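Local structure of beta-phenylalanine aminotransferase (Variovorax paradoxus, 4AO9) at residues D32-F37 against L400-F405; A163-G168 against G313-S318; A353-L358 against S376-H381. The protein probably catalyses the pyridoxal-5'-phosphate-dependent transfer of the amino group of beta-phenylalanine to a keto-acid acceptor, as a class-III aminotransferase. All blocks are in the same frame, centred on the assembly; numbering follows the deposited sequence.

How the contacts relate
Contact 3 is buried, whereas contacts 1 and 2 are only partly buried and lie farther from the centre of the chain. Contacts 1 and 3 are neighbours: helix 398-410 of contact 1 follows strand 377-381 of contact 3 in sequence, R401 NH2 approaches A380 O at 3.1 Å in a probable hydrogen bond, and L404 packs on A380. Contact 2 is on the opposite side of the chain's centre from both, its centre about 49 Å from that of contact 1 and 40 Å from that of contact 3. Chemistry varies accordingly: one phenol-to-amide hydrogen bond links two helices in contact 1, a leucine methyl sits over an imidazole face in contact 2, and a methionine fills contact 3.

Contact 1: D32-F37 against L400-F405; sequences DAYRRF and LRQLLF
A single side-chain hydrogen bond spans two otherwise lightly touching helices: Y34 OH donates to Q402 OE1 over 2.7 Å. The amide oxygen lies at the edge of the phenol ring, near its plane, and the hydroxyl arrives in the plane of the Q402 carbonyl, at a C=O...donor angle of 146°. Ring and amide are nevertheless turned 54° against each other. Q402 reaches the tyrosine because its CG stands anti to the carbonyl carbon (chi1 -63°) and the chain then runs out extended, carrying the amide over to the neighbouring helix.

The apolar part of the contact is slight. A33 CB faces the CD2 branch of L403 at 4.4 Å, where the backbones come nearest, with 7.1 Å from A33 CA to L403 CA. Helix 23-40, at the N-terminal end of the modelled chain, is thereby laid against helix 398-410 of the C-terminal part, consistent with the small domain of fold type I aminotransferases, which both chain ends build. The seam continues beyond the two segments: L403 also packs on I26 and L30, while A33 and F37 touch F406, the two phenylalanine rings meeting edge-to-face.

Beside this seam, helix 23-40 carries a charge cluster. R36 grips D32 side-on, its NE and NH2 each 2.9 Å from D32 OD2; both nitrogens approach from the same face of the carboxylate, above its plane, although the oxygen lies nearly in the plane of the guanidinium. R35 NH2 makes a longer salt bridge to D32 OD1, and R35 NH1 pairs with D39.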
# COMPACT_ATOMS: atom_id res chain seq x y z
N ASP A 32 28.74 -26.57 3.78
CA ASP A 32 28.05 -27.79 4.18
C ASP A 32 26.55 -27.54 4.42
O ASP A 32 25.71 -28.31 3.95
CB ASP A 32 28.73 -28.38 5.43
CG ASP A 32 28.03 -29.63 5.92
OD1 ASP A 32 28.11 -30.67 5.24
OD2 ASP A 32 27.41 -29.56 7.00
N ALA A 33 26.22 -26.46 5.13
CA ALA A 33 24.82 -26.12 5.40
C ALA A 33 24.04 -25.85 4.11
O ALA A 33 22.90 -26.30 3.95
CB ALA A 33 24.73 -24.93 6.35
N TYR A 34 24.67 -25.12 3.18
CA TYR A 34 24.07 -24.85 1.87
C TYR A 34 23.76 -26.15 1.14
O TYR A 34 22.66 -26.32 0.59
CB TYR A 34 24.98 -23.99 1.00
CG TYR A 34 24.91 -22.48 1.19
CD1 TYR A 34 24.70 -21.90 2.44
CD2 TYR A 34 25.09 -21.62 0.09
CE1 TYR A 34 24.66 -20.51 2.60
CE2 TYR A 34 25.06 -20.24 0.24
CZ TYR A 34 24.85 -19.69 1.49
OH TYR A 34 24.82 -18.31 1.62
N ARG A 35 24.71 -27.08 1.14
CA ARG A 35 24.51 -28.35 0.44
C ARG A 35 23.37 -29.17 1.03
O ARG A 35 22.52 -29.68 0.29
CB ARG A 35 25.80 -29.19 0.42
CG ARG A 35 25.64 -30.47 -0.40
CD ARG A 35 26.75 -31.49 -0.15
NE ARG A 35 26.83 -31.95 1.24
CZ ARG A 35 25.95 -32.73 1.85
NH1 ARG A 35 24.85 -33.14 1.22
NH2 ARG A 35 26.15 -33.08 3.12
N ARG A 36 23.36 -29.30 2.35
CA ARG A 36 22.32 -30.07 3.03
C ARG A 36 20.94 -29.44 2.80
O ARG A 36 19.96 -30.15 2.53
CB ARG A 36 22.63 -30.22 4.52
CG ARG A 36 23.72 -31.26 4.83
CD ARG A 36 23.90 -31.48 6.34
NE ARG A 36 24.68 -30.41 6.97
CZ ARG A 36 24.15 -29.39 7.65
NH1 ARG A 36 22.83 -29.28 7.80
NH2 ARG A 36 24.95 -28.47 8.19
N PHE A 37 20.88 -28.12 2.91
CA PHE A 37 19.65 -27.37 2.65
C PHE A 37 19.16 -27.61 1.21
O PHE A 37 17.98 -27.91 0.98
CB PHE A 37 19.89 -25.88 2.93
CG PHE A 37 18.75 -24.98 2.50
CD1 PHE A 37 17.69 -24.72 3.36
CD2 PHE A 37 18.76 -24.40 1.25
CE1 PHE A 37 16.64 -23.89 2.97
CE2 PHE A 37 17.72 -23.57 0.84
CZ PHE A 37 16.66 -23.31 1.71
N LEU A 400 27.48 -16.32 10.67
CA LEU A 400 26.98 -16.92 11.90
C LEU A 400 25.46 -16.88 11.97
O LEU A 400 24.83 -17.84 12.41
CB LEU A 400 27.61 -16.26 13.14
CG LEU A 400 29.13 -16.37 13.26
CD1 LEU A 400 29.61 -15.63 14.49
CD2 LEU A 400 29.58 -17.83 13.30
N ARG A 401 24.86 -15.77 11.54
CA ARG A 401 23.40 -15.69 11.41
C ARG A 401 22.86 -16.75 10.45
O ARG A 401 21.82 -17.35 10.70
CB ARG A 401 22.97 -14.29 10.95
CG ARG A 401 23.29 -13.17 11.94
CD ARG A 401 22.43 -11.94 11.63
NE ARG A 401 22.04 -11.19 12.84
CZ ARG A 401 21.38 -10.04 12.80
NH1 ARG A 401 21.02 -9.49 11.64
NH2 ARG A 401 21.06 -9.42 13.93
N GLN A 402 23.59 -16.97 9.35
CA GLN A 402 23.18 -18.00 8.38
C GLN A 402 23.26 -19.39 9.00
O GLN A 402 22.33 -20.19 8.87
CB GLN A 402 24.02 -17.93 7.10
CG GLN A 402 23.88 -16.65 6.32
CD GLN A 402 24.65 -16.70 5.03
OE1 GLN A 402 24.27 -17.42 4.09
NE2 GLN A 402 25.75 -15.96 4.96
N LEU A 403 24.36 -19.68 9.68
CA LEU A 403 24.51 -20.98 10.34
C LEU A 403 23.38 -21.23 11.34
O LEU A 403 22.83 -22.33 11.38
CB LEU A 403 25.90 -21.12 11.00
CG LEU A 403 27.09 -21.22 10.02
CD1 LEU A 403 28.44 -21.15 10.74
CD2 LEU A 403 27.04 -22.48 9.17
N LEU A 404 23.03 -20.21 12.12
CA LEU A 404 21.89 -20.29 13.05
C LEU A 404 20.58 -20.61 12.33
O LEU A 404 19.84 -21.51 12.73
CB LEU A 404 21.74 -18.99 13.85
CG LEU A 404 20.54 -18.96 14.81
CD1 LEU A 404 20.61 -20.05 15.88
CD2 LEU A 404 20.47 -17.59 15.47
N PHE A 405 20.31 -19.85 11.26
CA PHE A 405 19.10 -20.04 10.46
C PHE A 405 18.96 -21.47 9.95
O PHE A 405 17.91 -22.09 10.11
CB PHE A 405 19.08 -19.04 9.28
CG PHE A 405 17.95 -19.27 8.32
CD1 PHE A 405 16.67 -18.80 8.63
CD2 PHE A 405 18.15 -19.97 7.14
CE1 PHE A 405 15.60 -19.03 7.75
CE2 PHE A 405 17.09 -20.21 6.26
CZ PHE A 405 15.82 -19.73 6.57

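Contact 2: A163-G168 against G313-S318; sequences ALHFTG and GPLAHS
H165, near the C-terminal end of helix 152-167, and L315, in the irregular segment 313-318, make the closest backbone approach, their CA atoms 8.6 Å apart. That spacing is bridged by side chains alone. L315 sets its CD2 methyl over the centre of one face of the H165 imidazole in a CH-pi contact, 3.7 Å from the ring centroid and only 9° off the normal. The imidazole of H165 points away from its own main-chain nitrogen (chi1 -162°), which carries the ring out from the helix to this methyl, while L315 CD1 rests against H165 CB at 4.0 Å. P314 adds a second touch, its CG reaching H165 NE2 obliquely at 3.7 Å.

Helix 152-167 connects strands 145-149 and 171-175 of the seven-stranded sheet of the fold type I large domain, and G152, T153 and N156 in its first turns line the pyridoxal-5'-phosphate pocket. The facing loop runs on into the dimer interface: L315 packs on P192 of the second subunit, and S318 OG is hydrogen-bonded to Y179 of that subunit, itself a residue of the cofactor pocket.

At the helix end, T167 OG1 folds back onto A163 O at 2.8 Å.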
# COMPACT_ATOMS: atom_id res chain seq x y z
N ALA A 163 2.89 16.42 8.59
CA ALA A 163 3.74 17.24 9.44
C ALA A 163 4.40 18.38 8.68
O ALA A 163 4.47 19.52 9.19
CB ALA A 163 4.78 16.38 10.13
N LEU A 164 4.87 18.10 7.46
CA LEU A 164 5.49 19.14 6.64
C LEU A 164 4.49 20.27 6.40
O LEU A 164 4.82 21.44 6.54
CB LEU A 164 5.99 18.60 5.29
CG LEU A 164 7.10 17.56 5.20
CD1 LEU A 164 7.77 17.61 3.83
CD2 LEU A 164 8.15 17.70 6.26
N HIS A 165 3.25 19.91 6.07
CA HIS A 165 2.24 20.91 5.76
C HIS A 165 1.81 21.67 7.02
O HIS A 165 1.66 22.90 7.00
CB HIS A 165 1.02 20.31 5.06
CG HIS A 165 0.19 21.33 4.35
ND1 HIS A 165 0.48 21.75 3.07
CD2 HIS A 165 -0.87 22.07 4.77
CE1 HIS A 165 -0.39 22.68 2.72
NE2 HIS A 165 -1.22 22.89 3.73
N PHE A 166 1.61 20.93 8.10
CA PHE A 166 1.13 21.51 9.35
C PHE A 166 2.11 22.57 9.88
O PHE A 166 1.69 23.62 10.36
CB PHE A 166 0.93 20.43 10.41
CG PHE A 166 0.27 20.93 11.67
CD1 PHE A 166 -1.11 21.13 11.71
CD2 PHE A 166 1.02 21.23 12.80
CE1 PHE A 166 -1.73 21.59 12.86
CE2 PHE A 166 0.41 21.69 13.96
CZ PHE A 166 -0.96 21.88 13.99
N THR A 167 3.39 22.27 9.80
CA THR A 167 4.44 23.15 10.32
C THR A 167 4.94 24.18 9.31
O THR A 167 5.53 25.19 9.72
CB THR A 167 5.68 22.37 10.80
OG1 THR A 167 6.27 21.66 9.69
CG2 THR A 167 5.31 21.40 11.93
N GLY A 168 4.75 23.93 8.02
CA GLY A 168 5.35 24.78 6.98
C GLY A 168 6.86 24.68 6.93
O GLY A 168 7.55 25.63 6.51
N GLY A 313 -10.26 21.02 5.24
CA GLY A 313 -8.81 20.92 5.19
C GLY A 313 -8.25 20.99 3.78
O GLY A 313 -8.94 20.67 2.82
N PRO A 314 -6.98 21.41 3.66
CA PRO A 314 -6.38 21.64 2.34
C PRO A 314 -5.77 20.40 1.68
O PRO A 314 -5.38 20.49 0.52
CB PRO A 314 -5.27 22.65 2.64
CG PRO A 314 -4.87 22.35 4.04
CD PRO A 314 -6.12 21.91 4.75
N LEU A 315 -5.66 19.29 2.40
CA LEU A 315 -4.96 18.11 1.89
C LEU A 315 -5.90 16.99 1.51
O LEU A 315 -6.83 16.67 2.25
CB LEU A 315 -3.94 17.57 2.90
CG LEU A 315 -2.87 18.54 3.42
CD1 LEU A 315 -1.91 17.77 4.27
CD2 LEU A 315 -2.13 19.28 2.28
N ALA A 316 -5.65 16.42 0.34
CA ALA A 316 -6.30 15.19 -0.05
C ALA A 316 -5.47 14.02 0.47
O ALA A 316 -4.23 14.10 0.56
CB ALA A 316 -6.42 15.13 -1.58
N HIS A 317 -6.15 12.95 0.85
CA HIS A 317 -5.50 11.66 1.04
C HIS A 317 -6.30 10.59 0.32
O HIS A 317 -7.35 10.13 0.79
CB HIS A 317 -5.30 11.33 2.52
CG HIS A 317 -4.95 9.90 2.76
ND1 HIS A 317 -5.57 9.12 3.71
CD2 HIS A 317 -4.05 9.09 2.14
CE1 HIS A 317 -5.07 7.90 3.69
NE2 HIS A 317 -4.15 7.85 2.73
N SER A 318 -5.80 10.20 -0.85
CA SER A 318 -6.47 9.24 -1.70
C SER A 318 -5.92 7.82 -1.49
O SER A 318 -5.01 7.58 -0.67
CB SER A 318 -6.34 9.68 -3.16
OG SER A 318 -4.96 9.82 -3.51

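Contact 3: A353-L358 against S376-H381; sequences ALRARL and SLMNAH
Van der Waals contact dominates here, and M378 is at its centre: of the 174 Å² buried between the segments, more than half belongs to this one residue. Its thioether enters among L354, R355 and L358 of the helix. The terminal methyl CE meets L354 CD2 at 3.8 Å, and the sulfur SD touches L358 CD1 at 3.9 Å; both leucines cross the methionine at about a right angle. The third partner is the aliphatic part of R355, whose CB lies 3.9 Å from M378 SD and whose CD passes 4.0 Å from M378 CB. M378 holds CG between its backbone N and carbonyl carbon (chi1 60°) and bends at chi3 (81°), so that CE turns toward L354 while SD stays against R355 CB and L358 CD1.

The helix segment and the strand run nearly parallel, 20° apart, with their axes 9.5 Å from each other at closest approach. Strand 377-381 is the middle strand of a three-stranded antiparallel sheet, with 370-374 and 420-422 as its neighbours, and helix 341-365 lies along one face of the sheet in a two-layer alpha+beta architecture, consistent with the C-terminal small domain of fold type I aminotransferases. Helix 429-445 joins it, touching L354 at I432 and V436 and L358 at I439. From the other face of the sheet, L377 packs on M263, a residue of the pyridoxal-5'-phosphate pocket.

The polar link is indirect. A water accepts from R355 NH1 and donates to L377 O, each at 2.8 Å, tying the arginine to the strand backbone; R355 NH1 also forms a salt bridge with E352.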
# COMPACT_ATOMS: atom_id res chain seq x y z
N ALA A 353 10.06 -13.80 29.35
CA ALA A 353 10.56 -15.03 29.97
C ALA A 353 11.48 -15.78 29.02
O ALA A 353 12.54 -16.27 29.43
CB ALA A 353 9.40 -15.89 30.44
N LEU A 354 11.10 -15.85 27.74
CA LEU A 354 11.93 -16.50 26.74
C LEU A 354 13.27 -15.78 26.55
O LEU A 354 14.32 -16.42 26.53
CB LEU A 354 11.18 -16.64 25.41
CG LEU A 354 11.96 -17.07 24.16
CD1 LEU A 354 12.62 -18.44 24.34
CD2 LEU A 354 11.06 -17.08 22.93
N ARG A 355 13.22 -14.45 26.41
CA ARG A 355 14.44 -13.69 26.17
C ARG A 355 15.43 -13.86 27.33
O ARG A 355 16.63 -13.99 27.10
CB ARG A 355 14.16 -12.21 25.89
CG ARG A 355 15.32 -11.54 25.16
CD ARG A 355 15.08 -10.06 24.86
NE ARG A 355 15.24 -9.21 26.04
CZ ARG A 355 14.23 -8.70 26.74
NH1 ARG A 355 12.97 -8.92 26.39
NH2 ARG A 355 14.49 -7.95 27.80
N ALA A 356 14.91 -13.84 28.55
CA ALA A 356 15.76 -14.03 29.73
C ALA A 356 16.38 -15.43 29.75
O ALA A 356 17.58 -15.56 30.04
CB ALA A 356 14.97 -13.77 31.00
N ARG A 357 15.60 -16.45 29.41
CA ARG A 357 16.11 -17.82 29.32
C ARG A 357 17.24 -17.90 28.30
O ARG A 357 18.28 -18.50 28.56
CB ARG A 357 15.02 -18.82 28.97
CG ARG A 357 14.09 -19.20 30.11
CD ARG A 357 12.91 -20.01 29.59
NE ARG A 357 13.27 -21.35 29.14
CZ ARG A 357 12.45 -22.19 28.53
NH1 ARG A 357 11.19 -21.84 28.26
NH2 ARG A 357 12.88 -23.40 28.17
N LEU A 358 17.04 -17.30 27.14
CA LEU A 358 18.04 -17.34 26.08
C LEU A 358 19.32 -16.60 26.46
O LEU A 358 20.41 -17.09 26.20
CB LEU A 358 17.47 -16.78 24.78
CG LEU A 358 16.38 -17.60 24.12
CD1 LEU A 358 15.68 -16.75 23.06
CD2 LEU A 358 16.95 -18.89 23.52
N SER A 376 7.34 -9.71 23.20
CA SER A 376 7.19 -10.83 22.26
C SER A 376 8.07 -10.73 21.01
O SER A 376 7.95 -11.56 20.10
CB SER A 376 5.72 -10.97 21.87
OG SER A 376 5.23 -9.75 21.31
N LEU A 377 8.96 -9.74 20.98
CA LEU A 377 9.87 -9.51 19.86
C LEU A 377 11.32 -9.50 20.33
O LEU A 377 11.67 -8.76 21.25
CB LEU A 377 9.56 -8.18 19.17
CG LEU A 377 8.12 -7.94 18.72
CD1 LEU A 377 7.99 -6.54 18.12
CD2 LEU A 377 7.69 -9.02 17.74
N MET A 378 12.16 -10.31 19.70
CA MET A 378 13.59 -10.31 20.05
C MET A 378 14.44 -10.64 18.83
O MET A 378 13.92 -11.08 17.81
CB MET A 378 13.88 -11.27 21.21
CG MET A 378 13.52 -12.70 20.91
SD MET A 378 13.33 -13.74 22.37
CE MET A 378 11.67 -13.30 22.87
N ASN A 379 15.75 -10.45 18.94
CA ASN A 379 16.65 -10.69 17.82
C ASN A 379 17.99 -11.23 18.31
O ASN A 379 18.58 -10.65 19.23
CB ASN A 379 16.86 -9.38 17.04
CG ASN A 379 17.13 -9.58 15.55
OD1 ASN A 379 16.38 -9.08 14.70
ND2 ASN A 379 18.21 -10.29 15.20
N ALA A 380 18.45 -12.32 17.69
CA ALA A 380 19.77 -12.89 17.97
C ALA A 380 20.85 -11.98 17.40
O ALA A 380 20.72 -11.47 16.28
CB ALA A 380 19.87 -14.28 17.35
N HIS A 381 21.91 -11.76 18.17
CA HIS A 381 23.08 -11.02 17.69
C HIS A 381 24.34 -11.70 18.18
O HIS A 381 24.43 -12.08 19.35
CB HIS A 381 23.09 -9.57 18.20
CG HIS A 381 21.91 -8.76 17.75
ND1 HIS A 381 21.71 -8.41 16.43
CD2 HIS A 381 20.87 -8.24 18.44
CE1 HIS A 381 20.59 -7.70 16.33
NE2 HIS A 381 20.07 -7.59 17.54
O HOH W 1 11.89 -9.78 23.90